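Side-chain contacts in glycosyl hydrolase, family 38 (Enterococcus faecalis, PDB 5KBP), which probably hydrolyses alpha-linked mannosides, as a metal-dependent alpha-mannosidase of glycoside hydrolase family 38: residues Asp95-Ser100 and Tyr305-Asn310; Met107-Leu112 and Ala343-Leu348; Asn310-Arg315 and Asn374-Gly379. All coordinates share one frame; numbering follows the deposited sequence.

Starting from the N terminus, the chain first reaches the loop 95-100 and then helix 100-117, both within the N-terminal family 38 domain. About 200 residues later it comes back as helix 304-332, whose first turns meet that loop and close contact 1. Helix 337-348 follows and lies against helix 100-117 in contact 2, closing a loop of about 230 residues; contacts 1 and 2 therefore cross. Contact 3 closes one of under 60: helix 362-393 runs alongside helix 304-332 in roughly the same direction, in series after contact 1, with which it shares Asn310, and crossing contact 2. Contacts 1 and 2 tie the N-terminal domain to the helical middle domain, and contact 3 joins two helices inside that domain.

Contact 1 of 3, residues Asp95-Ser100 and Tyr305-Asn310; sequences DFLISS and YLKQWN
Leu97 and Ile98 meet Lys307 and Asn310 where the N-terminal domain of this family 38 enzyme meets the first long helix of the helical middle domain. The loop 95-100 has no regular structure of its own, and it runs past one side of helix 304-332 just before it turns into helix 100-117.

The apolar part is a single pairing. Leu97 extends toward the helix, and its CD1 lies 3.8 Å from CE of Lys307, so the leucine touches the aliphatic end of the lysine while the two chains slant across each other. Lys307 gets there through a bend: chi2 is 74°, which swings the outer methylenes over to the loop although CB starts off to one side. Its ammonium then turns to backbone oxygens, with NZ hydrogen-bonded to Thr299 O, Ala302 O and Ile356 O. Three carbonyls around a buried ammonium probably offset much of the cost of placing it there.

The polar part belongs to Asn310. With CG anti to the backbone N (chi1 -168°), the amide projects at the loop backbone, and its OD1 accepts a hydrogen bond from NE2 of His351. That bond orients the amide, leaving ND2 directed at the loop. Ile98 skirts the same group, its CG2 4.2 Å from ND2 of Asn310, while its CG1 branch leads off elsewhere. Ser99, the N-cap of helix 100-117, follows at once. Within the loop, the nearest atom to Asn310 is a backbone oxygen: Leu97 O stands 3.3 Å from Asn310 ND2.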
loop_
_atom_site.group_PDB
_atom_site.type_symbol
_atom_site.label_atom_id
_atom_site.label_comp_id
_atom_site.label_asym_id
_atom_site.label_seq_id
_atom_site.Cartn_x
_atom_site.Cartn_y
_atom_site.Cartn_z
ATOM N N ASP A 95 -3.334 18.031 -14.850
ATOM C CA ASP A 95 -3.992 17.931 -16.149
ATOM C C ASP A 95 -3.188 17.079 -17.125
ATOM O O ASP A 95 -3.713 16.126 -17.709
ATOM C CB ASP A 95 -4.233 19.328 -16.722
ATOM C CG ASP A 95 -5.513 19.957 -16.205
ATOM O OD1 ASP A 95 -6.347 19.219 -15.639
ATOM O OD2 ASP A 95 -5.691 21.182 -16.371
ATOM N N PHE A 96 -1.908 17.402 -17.307
ATOM C CA PHE A 96 -1.128 16.795 -18.379
ATOM C C PHE A 96 -0.593 15.410 -18.039
ATOM O O PHE A 96 -0.292 14.640 -18.958
ATOM C CB PHE A 96 0.040 17.710 -18.758
ATOM C CG PHE A 96 -0.384 19.014 -19.369
ATOM C CD1 PHE A 96 -0.886 19.057 -20.660
ATOM C CD2 PHE A 96 -0.274 20.198 -18.658
ATOM C CE1 PHE A 96 -1.277 20.255 -21.228
ATOM C CE2 PHE A 96 -0.662 21.401 -19.221
ATOM C CZ PHE A 96 -1.163 21.428 -20.508
ATOM N N LEU A 97 -0.467 15.068 -16.759
ATOM C CA LEU A 97 0.193 13.828 -16.368
ATOM C C LEU A 97 -0.755 12.642 -16.237
ATOM O O LEU A 97 -0.298 11.542 -15.908
ATOM C CB LEU A 97 0.956 14.026 -15.055
ATOM C CG LEU A 97 2.240 14.845 -15.191
ATOM C CD1 LEU A 97 2.970 14.933 -13.862
ATOM C CD2 LEU A 97 3.131 14.233 -16.258
ATOM N N ILE A 98 -2.051 12.824 -16.482
ATOM C CA ILE A 98 -2.987 11.709 -16.510
ATOM C C ILE A 98 -3.607 11.632 -17.899
ATOM O O ILE A 98 -3.623 12.605 -18.656
ATOM C CB ILE A 98 -4.078 11.815 -15.425
ATOM C CG1 ILE A 98 -5.062 12.939 -15.747
ATOM C CG2 ILE A 98 -3.447 12.037 -14.061
ATOM C CD1 ILE A 98 -6.232 12.998 -14.789
ATOM N N SER A 99 -4.121 10.450 -18.227
ATOM C CA SER A 99 -4.619 10.195 -19.571
ATOM C C SER A 99 -5.845 11.051 -19.874
ATOM O O SER A 99 -6.466 11.641 -18.985
ATOM C CB SER A 99 -4.962 8.715 -19.748
ATOM O OG SER A 99 -6.040 8.335 -18.912
ATOM N N SER A 100 -6.183 11.114 -21.163
ATOM C CA SER A 100 -7.353 11.872 -21.596
ATOM C C SER A 100 -8.623 11.335 -20.950
ATOM O O SER A 100 -9.454 12.105 -20.452
ATOM C CB SER A 100 -7.464 11.828 -23.121
ATOM O OG SER A 100 -6.332 12.417 -23.735
ATOM N N TYR A 305 8.923 5.926 -12.483
ATOM C CA TYR A 305 8.212 4.669 -12.270
ATOM C C TYR A 305 6.739 4.903 -11.959
ATOM O O TYR A 305 5.895 4.063 -12.291
ATOM C CB TYR A 305 8.877 3.865 -11.152
ATOM C CG TYR A 305 8.929 4.568 -9.812
ATOM C CD1 TYR A 305 10.003 5.380 -9.474
ATOM C CD2 TYR A 305 7.911 4.406 -8.879
ATOM C CE1 TYR A 305 10.059 6.019 -8.249
ATOM C CE2 TYR A 305 7.958 5.041 -7.652
ATOM C CZ TYR A 305 9.035 5.845 -7.343
ATOM O OH TYR A 305 9.087 6.480 -6.122
ATOM N N LEU A 306 6.412 6.030 -11.324
ATOM C CA LEU A 306 5.012 6.387 -11.124
ATOM C C LEU A 306 4.315 6.618 -12.458
ATOM O O LEU A 306 3.196 6.142 -12.682
ATOM C CB LEU A 306 4.906 7.635 -10.245
ATOM C CG LEU A 306 5.401 7.554 -8.802
ATOM C CD1 LEU A 306 5.358 8.928 -8.159
ATOM C CD2 LEU A 306 4.572 6.565 -8.002
ATOM N N LYS A 307 4.967 7.358 -13.360
ATOM C CA LYS A 307 4.373 7.639 -14.662
ATOM C C LYS A 307 4.255 6.373 -15.500
ATOM O O LYS A 307 3.292 6.213 -16.259
ATOM C CB LYS A 307 5.198 8.694 -15.404
ATOM C CG LYS A 307 4.908 10.136 -15.005
ATOM C CD LYS A 307 5.492 10.492 -13.650
ATOM C CE LYS A 307 5.360 11.980 -13.383
ATOM N NZ LYS A 307 5.874 12.343 -12.035
ATOM N N GLN A 308 5.225 5.464 -15.380
ATOM C CA GLN A 308 5.157 4.209 -16.119
ATOM C C GLN A 308 4.000 3.347 -15.629
ATOM O O GLN A 308 3.251 2.781 -16.434
ATOM C CB GLN A 308 6.482 3.457 -16.000
ATOM C CG GLN A 308 7.634 4.121 -16.735
ATOM C CD GLN A 308 8.935 3.354 -16.603
ATOM O OE1 GLN A 308 9.239 2.800 -15.547
ATOM N NE2 GLN A 308 9.708 3.315 -17.680
ATOM N N TRP A 309 3.840 3.235 -14.309
ATOM C CA TRP A 309 2.726 2.468 -13.765
ATOM C C TRP A 309 1.390 3.110 -14.114
ATOM O O TRP A 309 0.414 2.408 -14.406
ATOM C CB TRP A 309 2.874 2.326 -12.250
ATOM C CG TRP A 309 3.614 1.095 -11.843
ATOM C CD1 TRP A 309 4.960 0.967 -11.672
ATOM C CD2 TRP A 309 3.048 -0.188 -11.560
ATOM N NE1 TRP A 309 5.268 -0.319 -11.300
ATOM C CE2 TRP A 309 4.111 -1.048 -11.223
ATOM C CE3 TRP A 309 1.744 -0.694 -11.557
ATOM C CZ2 TRP A 309 3.911 -2.385 -10.888
ATOM C CZ3 TRP A 309 1.548 -2.020 -11.226
ATOM C CH2 TRP A 309 2.625 -2.851 -10.896
ATOM N N ASN A 310 1.326 4.442 -14.090
ATOM C CA ASN A 310 0.080 5.122 -14.428
ATOM C C ASN A 310 -0.315 4.847 -15.873
ATOM O O ASN A 310 -1.481 4.558 -16.165
ATOM C CB ASN A 310 0.216 6.624 -14.182
ATOM C CG ASN A 310 -1.116 7.341 -14.230
ATOM O OD1 ASN A 310 -2.157 6.762 -13.915
ATOM N ND2 ASN A 310 -1.093 8.607 -14.629
#

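Contact 2 of 3, residues Met107-Leu112 and Ala343-Leu348; sequences MLIGHL and AWKTLL
Ile109, on helix 100-117 of the N-terminal domain, reaches across to helix 337-348 and touches Trp344, Lys345 and Leu348. The short helical segments pass at a steep angle, 113° between their N-to-C directions, with their axes 11.4 Å apart. Ile109 bridges much of that distance with an extended chain (chi2 -177°), which carries CD1 straight out from the helix. This methyl lies 3.8 Å from CB of Trp344, the two side chains crossing at about a right angle. It also meets Leu348 tip to tip, CD1 to CD1 at 4.0 Å.

Here the middle domain of this family 38 protein packs against its N-terminal domain. The indole of Trp344 turns away from Ile109, and its NE1 is hydrogen-bonded to Glu322 on helix 304-332. Lys345, its chain extended, slants over both branches of Ile109, its CG 4.1 Å from Ile109 CD1 and its CE 3.7 Å from Ile109 CG2. Beyond CE, its NZ forms salt bridges with Asp341 on its own helix and with Glu113, one turn past Ile109 on helix 100-117.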
loop_
_atom_site.group_PDB
_atom_site.type_symbol
_atom_site.label_atom_id
_atom_site.label_comp_id
_atom_site.label_asym_id
_atom_site.label_seq_id
_atom_site.Cartn_x
_atom_site.Cartn_y
_atom_site.Cartn_z
ATOM N N MET A 107 -14.436 13.617 -13.966
ATOM C CA MET A 107 -15.676 14.383 -14.015
ATOM C C MET A 107 -16.895 13.469 -13.984
ATOM O O MET A 107 -17.913 13.807 -13.371
ATOM C CB MET A 107 -15.702 15.263 -15.267
ATOM C CG MET A 107 -14.376 15.938 -15.586
ATOM S SD MET A 107 -14.439 16.979 -17.060
ATOM C CE MET A 107 -15.236 18.428 -16.388
ATOM N N LEU A 108 -16.802 12.308 -14.636
ATOM C CA LEU A 108 -17.919 11.370 -14.660
ATOM C C LEU A 108 -18.211 10.832 -13.265
ATOM O O LEU A 108 -19.369 10.789 -12.834
ATOM C CB LEU A 108 -17.615 10.232 -15.639
ATOM C CG LEU A 108 -18.717 9.257 -16.071
ATOM C CD1 LEU A 108 -18.824 8.069 -15.124
ATOM C CD2 LEU A 108 -20.059 9.967 -16.206
ATOM N N ILE A 109 -17.168 10.422 -12.539
ATOM C CA ILE A 109 -17.364 9.915 -11.185
ATOM C C ILE A 109 -17.698 11.055 -10.232
ATOM O O ILE A 109 -18.530 10.903 -9.330
ATOM C CB ILE A 109 -16.123 9.127 -10.727
ATOM C CG1 ILE A 109 -15.964 7.860 -11.571
ATOM C CG2 ILE A 109 -16.216 8.779 -9.247
ATOM C CD1 ILE A 109 -14.814 6.978 -11.142
ATOM N N GLY A 110 -17.063 12.213 -10.416
ATOM C CA GLY A 110 -17.417 13.369 -9.609
ATOM C C GLY A 110 -18.876 13.747 -9.750
ATOM O O GLY A 110 -19.526 14.135 -8.777
ATOM N N HIS A 111 -19.418 13.623 -10.965
ATOM C CA HIS A 111 -20.831 13.914 -11.183
ATOM C C HIS A 111 -21.718 12.872 -10.512
ATOM O O HIS A 111 -22.637 13.218 -9.762
ATOM C CB HIS A 111 -21.128 13.988 -12.681
ATOM C CG HIS A 111 -22.585 14.119 -13.003
ATOM N ND1 HIS A 111 -23.346 13.061 -13.455
ATOM C CD2 HIS A 111 -23.420 15.182 -12.939
ATOM C CE1 HIS A 111 -24.586 13.468 -13.656
ATOM N NE2 HIS A 111 -24.659 14.751 -13.350
ATOM N N LEU A 112 -21.455 11.587 -10.772
ATOM C CA LEU A 112 -22.295 10.531 -10.216
ATOM C C LEU A 112 -22.250 10.527 -8.692
ATOM O O LEU A 112 -23.258 10.236 -8.035
ATOM C CB LEU A 112 -21.865 9.172 -10.768
ATOM C CG LEU A 112 -22.019 8.952 -12.275
ATOM C CD1 LEU A 112 -21.464 7.596 -12.664
ATOM C CD2 LEU A 112 -23.474 9.079 -12.700
ATOM N N ALA A 343 -12.144 0.132 -9.417
ATOM C CA ALA A 343 -10.809 0.217 -9.999
ATOM C C ALA A 343 -10.457 1.651 -10.375
ATOM O O ALA A 343 -9.314 2.086 -10.191
ATOM C CB ALA A 343 -10.706 -0.698 -11.220
ATOM N N TRP A 344 -11.426 2.400 -10.907
ATOM C CA TRP A 344 -11.145 3.765 -11.344
ATOM C C TRP A 344 -10.889 4.689 -10.159
ATOM O O TRP A 344 -9.965 5.509 -10.197
ATOM C CB TRP A 344 -12.295 4.290 -12.202
ATOM C CG TRP A 344 -12.135 3.953 -13.646
ATOM C CD1 TRP A 344 -12.834 3.022 -14.356
ATOM C CD2 TRP A 344 -11.197 4.533 -14.557
ATOM N NE1 TRP A 344 -12.395 2.993 -15.658
ATOM C CE2 TRP A 344 -11.389 3.912 -15.807
ATOM C CE3 TRP A 344 -10.216 5.522 -14.439
ATOM C CZ2 TRP A 344 -10.636 4.248 -16.929
ATOM C CZ3 TRP A 344 -9.471 5.852 -15.553
ATOM C CH2 TRP A 344 -9.685 5.218 -16.781
ATOM N N LYS A 345 -11.701 4.577 -9.105
ATOM C CA LYS A 345 -11.467 5.383 -7.911
ATOM C C LYS A 345 -10.110 5.072 -7.297
ATOM O O LYS A 345 -9.401 5.979 -6.847
ATOM C CB LYS A 345 -12.583 5.155 -6.893
ATOM C CG LYS A 345 -13.913 5.778 -7.283
ATOM C CD LYS A 345 -14.997 5.452 -6.268
ATOM C CE LYS A 345 -16.326 6.071 -6.671
ATOM N NZ LYS A 345 -17.454 5.539 -5.856
ATOM N N THR A 346 -9.728 3.792 -7.275
ATOM C CA THR A 346 -8.408 3.421 -6.779
ATOM C C THR A 346 -7.308 4.067 -7.613
ATOM O O THR A 346 -6.302 4.539 -7.069
ATOM C CB THR A 346 -8.257 1.899 -6.777
ATOM O OG1 THR A 346 -9.258 1.317 -5.933
ATOM C CG2 THR A 346 -6.877 1.495 -6.275
ATOM N N LEU A 347 -7.487 4.110 -8.935
ATOM C CA LEU A 347 -6.484 4.734 -9.792
ATOM C C LEU A 347 -6.506 6.251 -9.657
ATOM O O LEU A 347 -5.449 6.893 -9.637
ATOM C CB LEU A 347 -6.702 4.323 -11.248
ATOM C CG LEU A 347 -5.732 4.948 -12.253
ATOM C CD1 LEU A 347 -4.298 4.550 -11.936
ATOM C CD2 LEU A 347 -6.101 4.565 -13.678
ATOM N N LEU A 348 -7.701 6.842 -9.564
ATOM C CA LEU A 348 -7.810 8.288 -9.399
ATOM C C LEU A 348 -7.208 8.771 -8.087
ATOM O O LEU A 348 -6.839 9.947 -7.988
ATOM C CB LEU A 348 -9.275 8.720 -9.491
ATOM C CG LEU A 348 -9.893 8.689 -10.890
ATOM C CD1 LEU A 348 -11.379 8.984 -10.827
ATOM C CD2 LEU A 348 -9.194 9.680 -11.803
#

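Contact 3 of 3, residues Asn310-Arg315 and Asn374-Gly379; sequences NTKVQR and NANDVG. With SO4 (sulfate ion), chain F.
Val313 rests on Ala375 and Asn376, while one step away Lys312 and Asn376 share a sulfate ion that probably came from the crystallisation liquor. The two helical segments run nearly side by side, 29° apart in direction, with axes 9.3 Å from each other.

Val313 spreads its two methyls over the opposing helix. CG1 reaches Ala375 CB at 3.9 Å; CG2 goes to the neighbouring residue and lies 3.7 Å from Asn376 CB, the two side chains slanting past each other. Asn376 points its CG anti to its own N (chi1 -174°), which turns ND2 to the anion while OD1 stays beside Val313 CG2. There ND2 splits between two sulfate oxygens, with weak hydrogen bonds of 3.2 Å to O1 and 3.4 Å to O3.

Lys312 leaves its helix extended and then kinks at chi3 (60°), folding round the sulfate: CD comes 3.3 Å from O3, and NZ gives a hydrogen bond of 3.1 Å to O4. The lysine also makes a cation-pi interaction with Trp309, one turn earlier on its helix.

On the buried side, Leu347 of helix 337-348 and Phe372 of helix 362-393 both pack against Val313, so three helices of the middle domain converge here. Around the back of helix 362-393, Asn374 and Val378 touch Glu26 of the second subunit, and Asp377 touches its Pro24.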
loop_
_atom_site.group_PDB
_atom_site.type_symbol
_atom_site.label_atom_id
_atom_site.label_comp_id
_atom_site.label_asym_id
_atom_site.label_seq_id
_atom_site.Cartn_x
_atom_site.Cartn_y
_atom_site.Cartn_z
ATOM N N ASN A 310 1.326 4.442 -14.090
ATOM C CA ASN A 310 0.080 5.122 -14.428
ATOM C C ASN A 310 -0.315 4.847 -15.873
ATOM O O ASN A 310 -1.481 4.558 -16.165
ATOM C CB ASN A 310 0.216 6.624 -14.182
ATOM C CG ASN A 310 -1.116 7.341 -14.230
ATOM O OD1 ASN A 310 -2.157 6.762 -13.915
ATOM N ND2 ASN A 310 -1.093 8.607 -14.629
ATOM N N THR A 311 0.649 4.929 -16.793
ATOM C CA THR A 311 0.379 4.582 -18.185
ATOM C C THR A 311 -0.097 3.140 -18.308
ATOM O O THR A 311 -1.042 2.851 -19.051
ATOM C CB THR A 311 1.631 4.808 -19.037
ATOM O OG1 THR A 311 1.946 6.205 -19.074
ATOM C CG2 THR A 311 1.415 4.308 -20.459
ATOM N N LYS A 312 0.532 2.223 -17.569
ATOM C CA LYS A 312 0.181 0.811 -17.677
ATOM C C LYS A 312 -1.231 0.547 -17.168
ATOM O O LYS A 312 -2.022 -0.139 -17.825
ATOM C CB LYS A 312 1.200 -0.039 -16.915
ATOM C CG LYS A 312 0.843 -1.514 -16.847
ATOM C CD LYS A 312 1.981 -2.341 -16.272
ATOM C CE LYS A 312 2.334 -1.895 -14.863
ATOM N NZ LYS A 312 3.436 -2.715 -14.285
ATOM N N VAL A 313 -1.566 1.085 -15.992
ATOM C CA VAL A 313 -2.881 0.835 -15.406
ATOM C C VAL A 313 -3.975 1.497 -16.237
ATOM O O VAL A 313 -5.073 0.947 -16.392
ATOM C CB VAL A 313 -2.908 1.313 -13.943
ATOM C CG1 VAL A 313 -4.293 1.123 -13.336
ATOM C CG2 VAL A 313 -1.863 0.571 -13.124
ATOM N N GLN A 314 -3.696 2.679 -16.789
ATOM C CA GLN A 314 -4.696 3.378 -17.591
ATOM C C GLN A 314 -5.013 2.610 -18.868
ATOM O O GLN A 314 -6.184 2.444 -19.229
ATOM C CB GLN A 314 -4.215 4.793 -17.910
ATOM C CG GLN A 314 -4.313 5.757 -16.737
ATOM C CD GLN A 314 -3.607 7.070 -17.006
ATOM O OE1 GLN A 314 -4.007 8.118 -16.500
ATOM N NE2 GLN A 314 -2.545 7.018 -17.802
ATOM N N ARG A 315 -3.982 2.130 -19.568
ATOM C CA ARG A 315 -4.215 1.301 -20.747
ATOM C C ARG A 315 -4.938 0.011 -20.381
ATOM O O ARG A 315 -5.775 -0.478 -21.149
ATOM C CB ARG A 315 -2.890 0.987 -21.440
ATOM C CG ARG A 315 -2.133 2.215 -21.915
ATOM C CD ARG A 315 -2.890 2.940 -23.010
ATOM N NE ARG A 315 -2.683 4.383 -22.951
ATOM C CZ ARG A 315 -3.471 5.224 -22.289
ATOM N NH1 ARG A 315 -3.208 6.524 -22.287
ATOM N NH2 ARG A 315 -4.526 4.765 -21.628
ATOM N N ASN A 374 -3.092 -2.545 -6.871
ATOM C CA ASN A 374 -4.465 -2.985 -6.640
ATOM C C ASN A 374 -5.359 -2.660 -7.831
ATOM O O ASN A 374 -6.140 -3.506 -8.281
ATOM C CB ASN A 374 -5.009 -2.348 -5.361
ATOM C CG ASN A 374 -4.373 -2.922 -4.110
ATOM O OD1 ASN A 374 -3.887 -4.053 -4.111
ATOM N ND2 ASN A 374 -4.376 -2.144 -3.033
ATOM N N ALA A 375 -5.263 -1.435 -8.351
ATOM C CA ALA A 375 -6.048 -1.071 -9.525
ATOM C C ALA A 375 -5.669 -1.929 -10.725
ATOM O O ALA A 375 -6.541 -2.357 -11.492
ATOM C CB ALA A 375 -5.860 0.411 -9.846
ATOM N N ASN A 376 -4.373 -2.204 -10.894
ATOM C CA ASN A 376 -3.924 -3.002 -12.031
ATOM C C ASN A 376 -4.440 -4.433 -11.942
ATOM O O ASN A 376 -4.824 -5.027 -12.955
ATOM C CB ASN A 376 -2.396 -2.981 -12.114
ATOM C CG ASN A 376 -1.868 -3.662 -13.362
ATOM O OD1 ASN A 376 -2.189 -3.265 -14.481
ATOM N ND2 ASN A 376 -1.038 -4.681 -13.174
ATOM N N ASP A 377 -4.464 -5.003 -10.733
ATOM C CA ASP A 377 -4.932 -6.376 -10.576
ATOM C C ASP A 377 -6.433 -6.491 -10.806
ATOM O O ASP A 377 -6.906 -7.534 -11.274
ATOM C CB ASP A 377 -4.563 -6.903 -9.191
ATOM C CG ASP A 377 -3.066 -7.040 -9.003
ATOM O OD1 ASP A 377 -2.349 -7.186 -10.015
ATOM O OD2 ASP A 377 -2.604 -7.003 -7.843
ATOM N N VAL A 378 -7.196 -5.446 -10.480
ATOM C CA VAL A 378 -8.624 -5.458 -10.781
ATOM C C VAL A 378 -8.847 -5.380 -12.285
ATOM O O VAL A 378 -9.712 -6.073 -12.835
ATOM C CB VAL A 378 -9.342 -4.316 -10.039
ATOM C CG1 VAL A 378 -10.801 -4.253 -10.454
ATOM C CG2 VAL A 378 -9.232 -4.508 -8.537
ATOM N N GLY A 379 -8.070 -4.542 -12.975
ATOM C CA GLY A 379 -8.161 -4.485 -14.423
ATOM C C GLY A 379 -7.781 -5.790 -15.092
ATOM O O GLY A 379 -8.355 -6.154 -16.123
HETATM S S SO4 F . 1.653 -6.391 -15.304
HETATM O O1 SO4 F . 0.901 -6.998 -14.211
HETATM O O2 SO4 F . 2.028 -7.421 -16.268
HETATM O O3 SO4 F . 0.823 -5.390 -15.967
HETATM O O4 SO4 F . 2.856 -5.754 -14.777
#